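PDB 5GZT: chitinase from Paenibacillus sp. FPU-7, which probably catalyses the random endo-hydrolysis of the beta-1,4 linkages between N-acetylglucosamine units in chitin and chitodextrins. Local coordinates for residues B[600-605]-B[635-640]; B[562-567]-B[631-636]. All coordinates share one frame; numbering follows the deposited sequence.

Contact 1 (B[600-605]-B[635-640]); sequences EDTASA and ANTIYS
Thr637 OG1 donates to Glu633 O one turn earlier in its own helix, and the methyl Thr602 CG2 packs against Thr637 OG1 at 3.8 Å. The bond to Glu633 spends the hydroxyl on the helix backbone, allowed by a chi1 of -61° that sets OG1 beside the backbone N. The same rotation swings the methyl the other way, across the gap, where Thr637 CG2 rests 3.6 Å from Thr602 O. The two side chains cross at about a right angle; the methyl of Thr602 meets a hydroxyl oxygen, and that of Thr637 a backbone carbonyl. Thr602 turns its own hydroxyl elsewhere, to Thr682 OG1. One turn on, Ala605 CB points at the partner helix and touches Ile638 CG1 at 3.9 Å, with Thr637 CG2 a little farther away. A residue as small as alanine suits a place where the helices come near, their CA atoms 6.2 Å apart at Ala605 and Ile638. Ile638, buried, also packs on Phe620 and Tyr622 of strand 619-623. The start of helix 602-614 is fixed by a capping box: Asp601 OD1 accepts from Ser604 N at 3.0 Å in a nearly straight bond (170°), and more weakly from Ala603 N, while Ser604 OG accepts from Asp601 N. Together these features describe two adjacent helices of the outer layer of a TIM barrel, 602-614 and 633-642, flanking the family 18 barrel strand 619-623 that separates them in sequence.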
ATOM      1  N   GLU B 600     -11.442  -9.255 -10.109  1.00 15.01           N
ATOM      2  CA  GLU B 600     -10.090  -9.348  -9.633  1.00 15.61           C
ATOM      3  C   GLU B 600     -10.198 -10.431  -8.501  1.00 15.89           C
ATOM      4  O   GLU B 600     -11.082 -10.353  -7.661  1.00 14.98           O
ATOM      5  CB  GLU B 600      -9.771  -8.079  -8.922  1.00 16.22           C
ATOM      6  CG  GLU B 600      -8.355  -7.975  -8.435  1.00 16.88           C
ATOM      7  CD  GLU B 600      -7.403  -7.335  -9.491  1.00 18.87           C
ATOM      8  OE1 GLU B 600      -6.949  -8.057 -10.383  1.00 16.79           O
ATOM      9  OE2 GLU B 600      -7.103  -6.120  -9.415  1.00 19.14           O
ATOM     10  N   ASP B 601      -9.284 -11.400  -8.486  1.00 16.91           N
ATOM     11  CA  ASP B 601      -9.319 -12.512  -7.496  1.00 15.89           C
ATOM     12  C   ASP B 601      -7.882 -12.764  -7.048  1.00 16.84           C
ATOM     13  O   ASP B 601      -6.984 -11.906  -7.247  1.00 15.01           O
ATOM     14  CB  ASP B 601     -10.027 -13.735  -8.106  1.00 15.22           C
ATOM     15  CG  ASP B 601      -9.177 -14.538  -9.090  1.00 17.22           C
ATOM     16  OD1 ASP B 601      -8.070 -14.041  -9.487  1.00 18.79           O
ATOM     17  OD2 ASP B 601      -9.675 -15.646  -9.557  1.00 18.23           O
ATOM     18  N   THR B 602      -7.667 -13.938  -6.443  1.00 16.66           N
ATOM     19  CA  THR B 602      -6.461 -14.256  -5.863  1.00 14.75           C
ATOM     20  C   THR B 602      -5.395 -14.399  -6.925  1.00 15.19           C
ATOM     21  O   THR B 602      -4.191 -14.081  -6.668  1.00 15.66           O
ATOM     22  CB  THR B 602      -6.586 -15.518  -5.021  1.00 14.96           C
ATOM     23  OG1 THR B 602      -7.191 -16.526  -5.766  1.00 15.75           O
ATOM     24  CG2 THR B 602      -7.432 -15.266  -3.803  1.00 14.40           C
ATOM     25  N   ALA B 603      -5.764 -15.004  -8.026  1.00 13.52           N
ATOM     26  CA  ALA B 603      -4.801 -15.206  -9.114  1.00 14.15           C
ATOM     27  C   ALA B 603      -4.381 -13.893  -9.841  1.00 14.56           C
ATOM     28  O   ALA B 603      -3.192 -13.684 -10.100  1.00 16.13           O
ATOM     29  CB  ALA B 603      -5.345 -16.229 -10.128  1.00 13.48           C
ATOM     30  N   SER B 604      -5.350 -13.032 -10.177  1.00 16.25           N
ATOM     31  CA  SER B 604      -5.071 -11.775 -10.846  1.00 16.52           C
ATOM     32  C   SER B 604      -4.265 -10.880  -9.895  1.00 17.00           C
ATOM     33  O   SER B 604      -3.316 -10.211 -10.380  1.00 18.43           O
ATOM     34  CB  SER B 604      -6.318 -11.066 -11.414  1.00 15.72           C
ATOM     35  OG  SER B 604      -7.127 -10.525 -10.404  1.00 15.72           O
ATOM     36  N   ALA B 605      -4.577 -10.882  -8.586  1.00 16.31           N
ATOM     37  CA  ALA B 605      -3.782 -10.181  -7.636  1.00 16.64           C
ATOM     38  C   ALA B 605      -2.320 -10.676  -7.647  1.00 18.48           C
ATOM     39  O   ALA B 605      -1.408  -9.826  -7.616  1.00 18.31           O
ATOM     40  CB  ALA B 605      -4.331 -10.170  -6.246  1.00 20.32           C
ATOM     41  N   ALA B 635      -6.460  -8.689   0.107  1.00 21.63           N
ATOM     42  CA  ALA B 635      -5.435  -8.005   0.898  1.00 22.89           C
ATOM     43  C   ALA B 635      -4.326  -8.935   1.315  1.00 24.89           C
ATOM     44  O   ALA B 635      -3.175  -8.588   1.113  1.00 25.30           O
ATOM     45  CB  ALA B 635      -6.045  -7.326   2.105  1.00 23.34           C
ATOM     46  N   ASN B 636      -4.632 -10.142   1.809  1.00 23.24           N
ATOM     47  CA  ASN B 636      -3.567 -11.032   2.251  1.00 24.36           C
ATOM     48  C   ASN B 636      -2.692 -11.528   1.119  1.00 24.69           C
ATOM     49  O   ASN B 636      -1.449 -11.758   1.298  1.00 26.05           O
ATOM     50  CB  ASN B 636      -4.132 -12.274   2.961  1.00 26.60           C
ATOM     51  CG  ASN B 636      -4.806 -11.949   4.264  1.00 27.57           C
ATOM     52  OD1 ASN B 636      -4.649 -10.857   4.826  1.00 31.79           O
ATOM     53  ND2 ASN B 636      -5.654 -12.878   4.707  1.00 27.59           N
ATOM     54  N   THR B 637      -3.324 -11.771  -0.036  1.00 21.46           N
ATOM     55  CA  THR B 637      -2.603 -12.253  -1.203  1.00 20.13           C
ATOM     56  C   THR B 637      -1.601 -11.218  -1.682  1.00 20.52           C
ATOM     57  O   THR B 637      -0.392 -11.521  -2.056  1.00 20.25           O
ATOM     58  CB  THR B 637      -3.593 -12.571  -2.391  1.00 22.68           C
ATOM     59  OG1 THR B 637      -4.540 -13.588  -2.026  1.00 22.02           O
ATOM     60  CG2 THR B 637      -2.832 -13.011  -3.567  1.00 23.32           C
ATOM     61  N   ILE B 638      -2.097  -9.995  -1.712  1.00 22.19           N
ATOM     62  CA  ILE B 638      -1.268  -8.860  -2.122  1.00 23.15           C
ATOM     63  C   ILE B 638      -0.018  -8.689  -1.242  1.00 24.10           C
ATOM     64  O   ILE B 638       1.133  -8.659  -1.769  1.00 24.72           O
ATOM     65  CB  ILE B 638      -2.102  -7.597  -2.257  1.00 20.90           C
ATOM     66  CG1 ILE B 638      -3.038  -7.751  -3.456  1.00 19.81           C
ATOM     67  CG2 ILE B 638      -1.250  -6.347  -2.573  1.00 25.68           C
ATOM     68  CD1 ILE B 638      -4.140  -6.714  -3.582  1.00 18.45           C
ATOM     69  N   TYR B 639      -0.205  -8.634   0.077  1.00 26.17           N
ATOM     70  CA  TYR B 639       0.879  -8.646   1.012  1.00 24.48           C
ATOM     71  C   TYR B 639       1.809  -9.840   0.832  1.00 27.94           C
ATOM     72  O   TYR B 639       3.058  -9.631   0.782  1.00 28.86           O
ATOM     73  CB  TYR B 639       0.369  -8.581   2.484  1.00 29.54           C
ATOM     74  CG  TYR B 639       1.515  -8.431   3.452  1.00 30.13           C
ATOM     75  CD1 TYR B 639       2.079  -7.205   3.714  1.00 34.66           C
ATOM     76  CD2 TYR B 639       2.039  -9.542   4.095  1.00 37.84           C
ATOM     77  CE1 TYR B 639       3.167  -7.106   4.581  1.00 34.57           C
ATOM     78  CE2 TYR B 639       3.093  -9.454   4.960  1.00 33.64           C
ATOM     79  CZ  TYR B 639       3.673  -8.248   5.178  1.00 37.03           C
ATOM     80  OH  TYR B 639       4.758  -8.203   6.031  1.00 38.49           O
ATOM     81  N   SER B 640       1.279 -11.061   0.727  1.00 24.35           N
ATOM     82  CA  SER B 640       2.165 -12.237   0.601  1.00 27.97           C
ATOM     83  C   SER B 640       3.071 -12.153  -0.604  1.00 26.53           C
ATOM     84  O   SER B 640       4.201 -12.631  -0.575  1.00 24.39           O
ATOM     85  CB  SER B 640       1.408 -13.567   0.477  1.00 29.25           C
ATOM     86  OG  SER B 640       0.760 -13.786   1.662  1.00 39.92           O
TER

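Contact 2 (B[562-567]-B[631-636]); sequences IVYSEL and SHELAN
Tyr564 and Leu634 are the nearest backbone points, their CA atoms 9.2 Å apart, and each belongs to the first turn of a helix, so two helix beginnings meet through side chains alone. Val563 occupies the N-cap position of one helix and His632 that of the other; His632 adopts left-handed backbone angles as the chain turns into its helix. The gap is wide enough to need a long side chain, and Tyr564 supplies it, with CG anti to the backbone N (chi1 -172°), which carries the ring toward the other segment. Leu634 lies over one face of that ring: its CD1 is 3.6 Å from the ring centroid of Tyr564 and close to the ring normal, a CH-pi contact. The branched leucine end spreads along the face, for CG lies 3.6 Å from Tyr564 CE2 while CD2 reaches the phenol end, 3.8 Å from Tyr564 CZ. At the ring edge the phenol donates to the carboxylate, Tyr564 OH to Glu633 OE2 at 2.6 Å. The hydroxyl approaches OE2 from the anti side, 33° out of the carboxylate plane, and ring and carboxylate are inclined by 50°. Glu633 OE2 also forms a salt bridge with Arg712 of the immunoglobulin-like domain, which would favour the ionised form; the one oxygen thus serves both the phenol and the guanidinium. Asp628 accepts from Leu634 N and Ala635 N at the start of helix 633-642. Phe533 bonds through its backbone to Tyr564 and touches Leu634, while strand 561-563, leading into helix 564-570, is an edge of a five-stranded antiparallel sheet, paired with 534-538. Inserted between barrel strand 527-532 and helix 602-614, this sheet is consistent with the insertion domain seen in many family 18 chitinases.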
ATOM      1  N   ILE B 562     -20.510  -5.343  -8.775  1.00 17.29           N
ATOM      2  CA  ILE B 562     -20.803  -6.220  -7.642  1.00 15.44           C
ATOM      3  C   ILE B 562     -19.521  -6.387  -6.841  1.00 14.50           C
ATOM      4  O   ILE B 562     -18.504  -6.751  -7.386  1.00 16.12           O
ATOM      5  CB  ILE B 562     -21.296  -7.593  -8.148  1.00 16.74           C
ATOM      6  CG1 ILE B 562     -22.549  -7.456  -8.953  1.00 18.55           C
ATOM      7  CG2 ILE B 562     -21.578  -8.524  -6.965  1.00 17.74           C
ATOM      8  CD1 ILE B 562     -22.989  -8.693  -9.722  1.00 18.26           C
ATOM      9  N   VAL B 563     -19.534  -6.130  -5.538  1.00 16.22           N
ATOM     10  CA  VAL B 563     -18.350  -6.107  -4.718  1.00 15.45           C
ATOM     11  C   VAL B 563     -17.855  -7.556  -4.522  1.00 14.95           C
ATOM     12  O   VAL B 563     -18.630  -8.541  -4.653  1.00 15.12           O
ATOM     13  CB  VAL B 563     -18.575  -5.371  -3.390  1.00 18.21           C
ATOM     14  CG1 VAL B 563     -19.183  -3.955  -3.629  1.00 18.89           C
ATOM     15  CG2 VAL B 563     -19.485  -6.180  -2.452  1.00 18.84           C
ATOM     16  N   TYR B 564     -16.543  -7.716  -4.381  1.00 14.57           N
ATOM     17  CA  TYR B 564     -15.949  -9.074  -4.321  1.00 14.35           C
ATOM     18  C   TYR B 564     -16.596  -9.972  -3.231  1.00 15.62           C
ATOM     19  O   TYR B 564     -16.761 -11.137  -3.445  1.00 16.18           O
ATOM     20  CB  TYR B 564     -14.476  -8.956  -4.019  1.00 13.97           C
ATOM     21  CG  TYR B 564     -13.671 -10.238  -4.102  1.00 15.12           C
ATOM     22  CD1 TYR B 564     -13.513 -10.923  -5.320  1.00 13.48           C
ATOM     23  CD2 TYR B 564     -13.144 -10.823  -2.945  1.00 14.01           C
ATOM     24  CE1 TYR B 564     -12.786 -12.117  -5.372  1.00 14.63           C
ATOM     25  CE2 TYR B 564     -12.391 -11.980  -3.003  1.00 15.18           C
ATOM     26  CZ  TYR B 564     -12.186 -12.640  -4.210  1.00 14.94           C
ATOM     27  OH  TYR B 564     -11.432 -13.793  -4.288  1.00 15.29           O
ATOM     28  N   SER B 565     -16.845  -9.453  -2.034  1.00 15.58           N
ATOM     29  CA  SER B 565     -17.465 -10.272  -0.972  1.00 16.51           C
ATOM     30  C   SER B 565     -18.777 -10.897  -1.412  1.00 16.52           C
ATOM     31  O   SER B 565     -19.043 -12.051  -1.101  1.00 16.43           O
ATOM     32  CB  SER B 565     -17.698  -9.447   0.282  1.00 19.81           C
ATOM     33  OG  SER B 565     -18.462  -8.275  -0.001  1.00 21.18           O
ATOM     34  N   GLU B 566     -19.574 -10.163  -2.180  1.00 16.31           N
ATOM     35  CA  GLU B 566     -20.824 -10.679  -2.673  1.00 16.80           C
ATOM     36  C   GLU B 566     -20.576 -11.740  -3.752  1.00 16.85           C
ATOM     37  O   GLU B 566     -21.287 -12.742  -3.822  1.00 15.32           O
ATOM     38  CB  GLU B 566     -21.673  -9.540  -3.218  1.00 18.16           C
ATOM     39  CG  GLU B 566     -22.908  -9.925  -4.000  1.00 18.05           C
ATOM     40  CD  GLU B 566     -23.967 -10.645  -3.165  1.00 18.76           C
ATOM     41  OE1 GLU B 566     -24.078 -10.460  -1.921  1.00 21.75           O
ATOM     42  OE2 GLU B 566     -24.706 -11.491  -3.753  1.00 19.24           O
ATOM     43  N   LEU B 567     -19.543 -11.540  -4.575  1.00 14.42           N
ATOM     44  CA  LEU B 567     -19.182 -12.557  -5.547  1.00 13.82           C
ATOM     45  C   LEU B 567     -18.770 -13.853  -4.863  1.00 12.77           C
ATOM     46  O   LEU B 567     -19.167 -14.918  -5.261  1.00 13.61           O
ATOM     47  CB  LEU B 567     -18.064 -12.083  -6.520  1.00 14.78           C
ATOM     48  CG  LEU B 567     -18.349 -10.883  -7.449  1.00 14.63           C
ATOM     49  CD1 LEU B 567     -17.055 -10.520  -8.200  1.00 15.37           C
ATOM     50  CD2 LEU B 567     -19.480 -11.162  -8.400  1.00 14.99           C
ATOM     51  N   SER B 631     -12.140 -13.473   5.063  1.00 24.16           N
ATOM     52  CA  SER B 631     -10.761 -13.683   5.488  1.00 29.19           C
ATOM     53  C   SER B 631      -9.787 -12.619   4.984  1.00 25.89           C
ATOM     54  O   SER B 631      -8.612 -12.758   5.236  1.00 24.95           O
ATOM     55  CB  SER B 631     -10.282 -15.080   4.994  1.00 34.72           C
ATOM     56  OG  SER B 631     -10.002 -15.037   3.576  1.00 40.97           O
ATOM     57  N   HIS B 632     -10.271 -11.588   4.279  1.00 23.74           N
ATOM     58  CA  HIS B 632      -9.443 -10.628   3.578  1.00 24.55           C
ATOM     59  C   HIS B 632      -8.546 -11.265   2.575  1.00 22.90           C
ATOM     60  O   HIS B 632      -7.341 -10.968   2.602  1.00 18.71           O
ATOM     61  CB  HIS B 632      -8.558  -9.881   4.654  1.00 27.16           C
ATOM     62  CG  HIS B 632      -9.365  -9.254   5.743  1.00 28.72           C
ATOM     63  ND1 HIS B 632     -10.161  -8.143   5.524  1.00 26.38           N
ATOM     64  CD2 HIS B 632      -9.567  -9.609   7.040  1.00 31.09           C
ATOM     65  CE1 HIS B 632     -10.777  -7.810   6.639  1.00 27.34           C
ATOM     66  NE2 HIS B 632     -10.415  -8.666   7.583  1.00 26.61           N
ATOM     67  N   GLU B 633      -9.032 -12.201   1.747  1.00 21.67           N
ATOM     68  CA  GLU B 633      -8.067 -12.945   0.963  1.00 22.45           C
ATOM     69  C   GLU B 633      -7.298 -12.096  -0.072  1.00 19.70           C
ATOM     70  O   GLU B 633      -6.189 -12.482  -0.425  1.00 22.17           O
ATOM     71  CB  GLU B 633      -8.641 -14.212   0.285  1.00 23.28           C
ATOM     72  CG  GLU B 633      -9.566 -14.021  -0.864  1.00 22.46           C
ATOM     73  CD  GLU B 633     -10.200 -15.303  -1.343  1.00 19.29           C
ATOM     74  OE1 GLU B 633      -9.732 -16.349  -0.923  1.00 18.55           O
ATOM     75  OE2 GLU B 633     -11.137 -15.237  -2.159  1.00 17.90           O
ATOM     76  N   LEU B 634      -7.920 -11.064  -0.616  1.00 16.71           N
ATOM     77  CA  LEU B 634      -7.235 -10.222  -1.592  1.00 17.56           C
ATOM     78  C   LEU B 634      -6.128  -9.380  -0.957  1.00 19.75           C
ATOM     79  O   LEU B 634      -4.966  -9.375  -1.459  1.00 23.19           O
ATOM     80  CB  LEU B 634      -8.198  -9.334  -2.401  1.00 16.74           C
ATOM     81  CG  LEU B 634      -9.271 -10.151  -3.227  1.00 14.95           C
ATOM     82  CD1 LEU B 634     -10.064  -9.252  -4.094  1.00 15.20           C
ATOM     83  CD2 LEU B 634      -8.696 -11.242  -4.100  1.00 15.88           C
ATOM     84  N   ALA B 635      -6.460  -8.689   0.107  1.00 21.63           N
ATOM     85  CA  ALA B 635      -5.435  -8.005   0.898  1.00 22.89           C
ATOM     86  C   ALA B 635      -4.326  -8.935   1.315  1.00 24.89           C
ATOM     87  O   ALA B 635      -3.175  -8.588   1.113  1.00 25.30           O
ATOM     88  CB  ALA B 635      -6.045  -7.326   2.105  1.00 23.34           C
ATOM     89  N   ASN B 636      -4.632 -10.142   1.809  1.00 23.24           N
ATOM     90  CA  ASN B 636      -3.567 -11.032   2.251  1.00 24.36           C
ATOM     91  C   ASN B 636      -2.692 -11.528   1.119  1.00 24.69           C
ATOM     92  O   ASN B 636      -1.449 -11.758   1.298  1.00 26.05           O
ATOM     93  CB  ASN B 636      -4.132 -12.274   2.961  1.00 26.60           C
ATOM     94  CG  ASN B 636      -4.806 -11.949   4.264  1.00 27.57           C
ATOM     95  OD1 ASN B 636      -4.649 -10.857   4.826  1.00 31.79           O
ATOM     96  ND2 ASN B 636      -5.654 -12.878   4.707  1.00 27.59           N
TER

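Both contacts use helix 633-642 and share Ala635 and Asn636, with centres 9 Å apart. They run into each other: Asp601 C of contact 1 lies 3.4 Å from Leu634 CD2 of contact 2, and Glu600 O is 3.4 Å from Tyr564 CE1. Thr602 CG2 also reaches Glu633 CD, at 3.7 Å, so the turn entering helix 602-614 and its first residue pack against Tyr564, Leu634 and Glu633. Each contact also meets the immunoglobulin-like domain, through Thr682 and Arg712 respectively. A formic acid molecule, probably from crystallisation, sits about 6 Å from the side chain of Thr602; the sodium site belongs to the N-terminal region.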